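Local coordinates for apical membrane antigen 1-like protein, soluble form (Toxoplasma gondii, PDB 3ZLE), which may take part in host cell invasion, as a sporozoite paralogue of the apicomplexan surface antigen AMA1, at residues A[347-358]-A[370-378]. Residues are numbered along the deposited sequence; the frame is centred on the assembly and turned at random.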
loop_
_atom_site.group_PDB
_atom_site.type_symbol
_atom_site.label_atom_id
_atom_site.label_comp_id
_atom_site.label_asym_id
_atom_site.label_seq_id
_atom_site.Cartn_x
_atom_site.Cartn_y
_atom_site.Cartn_z
ATOM N N LEU A 347 -8.993 8.327 15.959
ATOM C CA LEU A 347 -8.574 7.400 16.978
ATOM C C LEU A 347 -9.830 6.825 17.563
ATOM O O LEU A 347 -10.863 7.489 17.571
ATOM C CB LEU A 347 -7.793 8.137 18.079
ATOM C CG LEU A 347 -6.413 8.684 17.701
ATOM C CD1 LEU A 347 -5.763 9.407 18.882
ATOM C CD2 LEU A 347 -5.514 7.534 17.198
ATOM N N PRO A 348 -9.751 5.586 18.070
ATOM C CA PRO A 348 -10.910 5.028 18.725
ATOM C C PRO A 348 -11.259 5.894 19.910
ATOM O O PRO A 348 -10.380 6.431 20.565
ATOM C CB PRO A 348 -10.453 3.620 19.201
ATOM C CG PRO A 348 -9.046 3.448 18.696
ATOM C CD PRO A 348 -8.709 4.594 17.772
ATOM N N GLN A 349 -12.540 6.007 20.196
ATOM C CA GLN A 349 -12.947 6.674 21.386
ATOM C C GLN A 349 -12.507 5.933 22.611
ATOM O O GLN A 349 -12.102 4.775 22.565
ATOM C CB GLN A 349 -14.446 6.904 21.410
ATOM C CG GLN A 349 -14.826 8.179 20.662
ATOM C CD GLN A 349 -16.310 8.485 20.706
ATOM O OE1 GLN A 349 -17.114 7.651 21.114
ATOM N NE2 GLN A 349 -16.679 9.694 20.282
ATOM N N CYS A 350 -12.762 6.558 23.731
ATOM C CA CYS A 350 -12.049 6.314 24.917
ATOM C C CYS A 350 -13.166 6.479 25.946
ATOM O O CYS A 350 -14.112 7.191 25.685
ATOM C CB CYS A 350 -10.973 7.416 24.975
ATOM S SG CYS A 350 -10.247 7.797 26.501
ATOM N N ASP A 351 -13.185 5.689 27.005
ATOM C CA ASP A 351 -14.307 5.820 27.993
ATOM C C ASP A 351 -13.908 6.665 29.205
ATOM O O ASP A 351 -13.136 6.210 30.061
ATOM C CB ASP A 351 -14.769 4.429 28.429
ATOM C CG ASP A 351 -15.713 4.457 29.648
ATOM O OD1 ASP A 351 -16.565 5.370 29.773
ATOM O OD2 ASP A 351 -15.629 3.511 30.454
ATOM N N SER A 352 -14.372 7.918 29.232
ATOM C CA SER A 352 -13.925 8.898 30.216
ATOM C C SER A 352 -14.187 8.453 31.636
ATOM O O SER A 352 -13.398 8.758 32.535
ATOM C CB SER A 352 -14.604 10.252 29.998
ATOM O OG SER A 352 -13.773 11.123 29.259
ATOM N N ALA A 353 -15.337 7.810 31.850
ATOM C CA ALA A 353 -15.733 7.354 33.200
ATOM C C ALA A 353 -14.769 6.367 33.866
ATOM O O ALA A 353 -14.648 6.358 35.083
ATOM C CB ALA A 353 -17.166 6.805 33.208
ATOM N N SER A 354 -14.098 5.524 33.090
ATOM C CA SER A 354 -13.292 4.442 33.692
ATOM C C SER A 354 -11.804 4.566 33.380
ATOM O O SER A 354 -10.967 3.906 34.013
ATOM C CB SER A 354 -13.786 3.089 33.218
ATOM O OG SER A 354 -13.851 3.074 31.806
ATOM N N PHE A 355 -11.496 5.290 32.306
ATOM C CA PHE A 355 -10.117 5.458 31.870
ATOM C C PHE A 355 -9.251 6.002 33.025
ATOM O O PHE A 355 -9.518 7.091 33.545
ATOM C CB PHE A 355 -10.056 6.438 30.710
ATOM C CG PHE A 355 -8.702 6.515 30.066
ATOM C CD1 PHE A 355 -7.698 7.269 30.643
ATOM C CD2 PHE A 355 -8.381 5.694 28.999
ATOM C CE1 PHE A 355 -6.430 7.285 30.106
ATOM C CE2 PHE A 355 -7.115 5.744 28.435
ATOM C CZ PHE A 355 -6.150 6.534 28.997
ATOM N N ILE A 356 -8.188 5.282 33.373
ATOM C CA ILE A 356 -7.258 5.754 34.397
ATOM C C ILE A 356 -6.097 6.557 33.786
ATOM O O ILE A 356 -5.288 6.013 33.023
ATOM C CB ILE A 356 -6.655 4.597 35.203
ATOM C CG1 ILE A 356 -7.736 3.651 35.716
ATOM C CG2 ILE A 356 -5.788 5.124 36.340
ATOM C CD1 ILE A 356 -7.238 2.216 35.795
ATOM N N PRO A 357 -5.949 7.819 34.212
ATOM C CA PRO A 357 -4.931 8.704 33.640
ATOM C C PRO A 357 -3.548 8.241 33.999
ATOM O O PRO A 357 -3.341 7.670 35.061
ATOM C CB PRO A 357 -5.223 10.059 34.298
ATOM C CG PRO A 357 -5.968 9.732 35.551
ATOM C CD PRO A 357 -6.761 8.491 35.244
ATOM N N ILE A 358 -2.610 8.450 33.092
ATOM C CA ILE A 358 -1.282 7.894 33.238
ATOM C C ILE A 358 -0.352 9.081 33.230
ATOM O O ILE A 358 -0.384 9.861 32.285
ATOM C CB ILE A 358 -0.944 7.039 32.005
ATOM C CG1 ILE A 358 -1.993 5.946 31.786
ATOM C CG2 ILE A 358 0.477 6.533 32.058
ATOM C CD1 ILE A 358 -2.740 6.092 30.487
ATOM N N THR A 370 -1.520 11.421 30.059
ATOM C CA THR A 370 -2.449 10.855 29.063
ATOM C C THR A 370 -3.790 10.603 29.742
ATOM O O THR A 370 -3.846 9.950 30.772
ATOM C CB THR A 370 -1.929 9.501 28.498
ATOM O OG1 THR A 370 -0.560 9.629 28.102
ATOM C CG2 THR A 370 -2.744 9.046 27.273
ATOM N N GLU A 371 -4.857 11.203 29.224
ATOM C CA GLU A 371 -6.159 11.015 29.836
ATOM C C GLU A 371 -7.277 10.867 28.823
ATOM O O GLU A 371 -7.065 10.979 27.604
ATOM C CB GLU A 371 -6.557 12.139 30.809
ATOM C CG GLU A 371 -5.460 12.939 31.483
ATOM C CD GLU A 371 -6.005 14.252 32.039
ATOM O OE1 GLU A 371 -6.756 14.207 33.030
ATOM O OE2 GLU A 371 -5.774 15.310 31.418
ATOM N N CYS A 372 -8.494 10.749 29.370
ATOM C CA CYS A 372 -9.713 10.734 28.591
ATOM C C CYS A 372 -10.617 11.880 28.990
ATOM O O CYS A 372 -11.311 11.811 29.995
ATOM C CB CYS A 372 -10.488 9.455 28.823
ATOM S SG CYS A 372 -11.567 9.047 27.422
ATOM N N VAL A 373 -10.829 12.763 28.045
ATOM C CA VAL A 373 -11.538 13.980 28.289
ATOM C C VAL A 373 -12.616 14.001 27.209
ATOM O O VAL A 373 -12.293 13.926 26.033
ATOM C CB VAL A 373 -10.563 15.150 28.047
ATOM C CG1 VAL A 373 -11.277 16.470 28.035
ATOM C CG2 VAL A 373 -9.387 15.106 29.025
ATOM N N GLY A 374 -13.883 13.994 27.597
ATOM C CA GLY A 374 -14.952 14.036 26.604
ATOM C C GLY A 374 -14.860 12.819 25.697
ATOM O O GLY A 374 -15.017 12.916 24.488
ATOM N N ASN A 375 -14.451 11.705 26.286
ATOM C CA ASN A 375 -14.286 10.462 25.562
ATOM C C ASN A 375 -13.262 10.439 24.449
ATOM O O ASN A 375 -13.306 9.553 23.595
ATOM C CB ASN A 375 -15.642 9.953 25.072
ATOM C CG ASN A 375 -16.482 9.437 26.199
ATOM O OD1 ASN A 375 -16.019 9.342 27.343
ATOM N ND2 ASN A 375 -17.696 9.066 25.897
ATOM N N GLN A 376 -12.294 11.352 24.485
ATOM C CA GLN A 376 -11.213 11.345 23.483
ATOM C C GLN A 376 -9.843 11.298 24.126
ATOM O O GLN A 376 -9.658 11.787 25.222
ATOM C CB GLN A 376 -11.322 12.537 22.522
ATOM C CG GLN A 376 -12.462 12.398 21.513
ATOM C CD GLN A 376 -12.582 13.599 20.582
ATOM O OE1 GLN A 376 -11.617 14.347 20.379
ATOM N NE2 GLN A 376 -13.768 13.781 19.995
ATOM N N PHE A 377 -8.922 10.582 23.496
ATOM C CA PHE A 377 -7.572 10.520 23.977
ATOM C C PHE A 377 -7.010 11.927 24.069
ATOM O O PHE A 377 -7.217 12.750 23.164
ATOM C CB PHE A 377 -6.701 9.664 23.050
ATOM C CG PHE A 377 -6.632 8.231 23.459
ATOM C CD1 PHE A 377 -5.776 7.830 24.473
ATOM C CD2 PHE A 377 -7.509 7.293 22.907
ATOM C CE1 PHE A 377 -5.708 6.502 24.852
ATOM C CE2 PHE A 377 -7.479 5.958 23.314
ATOM C CZ PHE A 377 -6.558 5.559 24.272
ATOM N N ASP A 378 -6.298 12.194 25.163
ATOM C CA ASP A 378 -5.629 13.462 25.323
ATOM C C ASP A 378 -4.240 13.268 25.928
ATOM O O ASP A 378 -4.049 12.468 26.843
ATOM C CB ASP A 378 -6.474 14.398 26.177
ATOM C CG ASP A 378 -6.213 15.882 25.870
ATOM O OD1 ASP A 378 -5.936 16.215 24.693
ATOM O OD2 ASP A 378 -6.243 16.707 26.824
HETATM O O HOH W 1 -10.108 9.323 21.204
#
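The Cys350-Cys372 disulfide ties an irregular loop across a beta hairpin in the cystine-rich C-terminal part of the AMA1 ectodomain. Its sulfurs, 2.0 Å apart from Cys350 SG to Cys372 SG, are joined with an almost flat torsion (chi3 -173°), far from the usual roughly perpendicular twist. Both cysteines hold SG anti to the backbone N, and in this setting the two sulfurs meet. Cys350 SG also stands above the Phe377 ring, almost along its normal, though at a distance of 4.6 Å from the centroid. Phe355 packs its CB against Cys372 CB at 3.6 Å, and the Phe355 and Phe377 rings stand almost at right angles (84°), neither stacked nor edge-to-face, with Phe355 CE2 lying nearest Phe377 CE1.

Ser352 of the loop grips the type I' turn Val373-Gln376. Its OG donates to Cys372 O (2.7 Å) from above the carbonyl plane and accepts from Asn375 N (3.1 Å), the latter bond nearly straight at 162°. Asn375 OD1 returns to the backbone, taking Ser352 N at 2.9 Å, so Ser352 is held through side chain and main chain alike. Where the loop ends, Ile358 and Thr370 form an antiparallel hydrogen-bonded pair, Thr370 N to Ile358 O being 2.9 Å. A water joins Pro348 O to Phe377 N, while the Phe377 ring stacks with Trp9 and meets Phe15 edge-to-face, linking the hairpin to the N-terminal segment. The disulfide thus fastens the preceding loop to a type I' beta hairpin whose strand 366-373 also pairs with 358-359, completing a three-stranded antiparallel sheet.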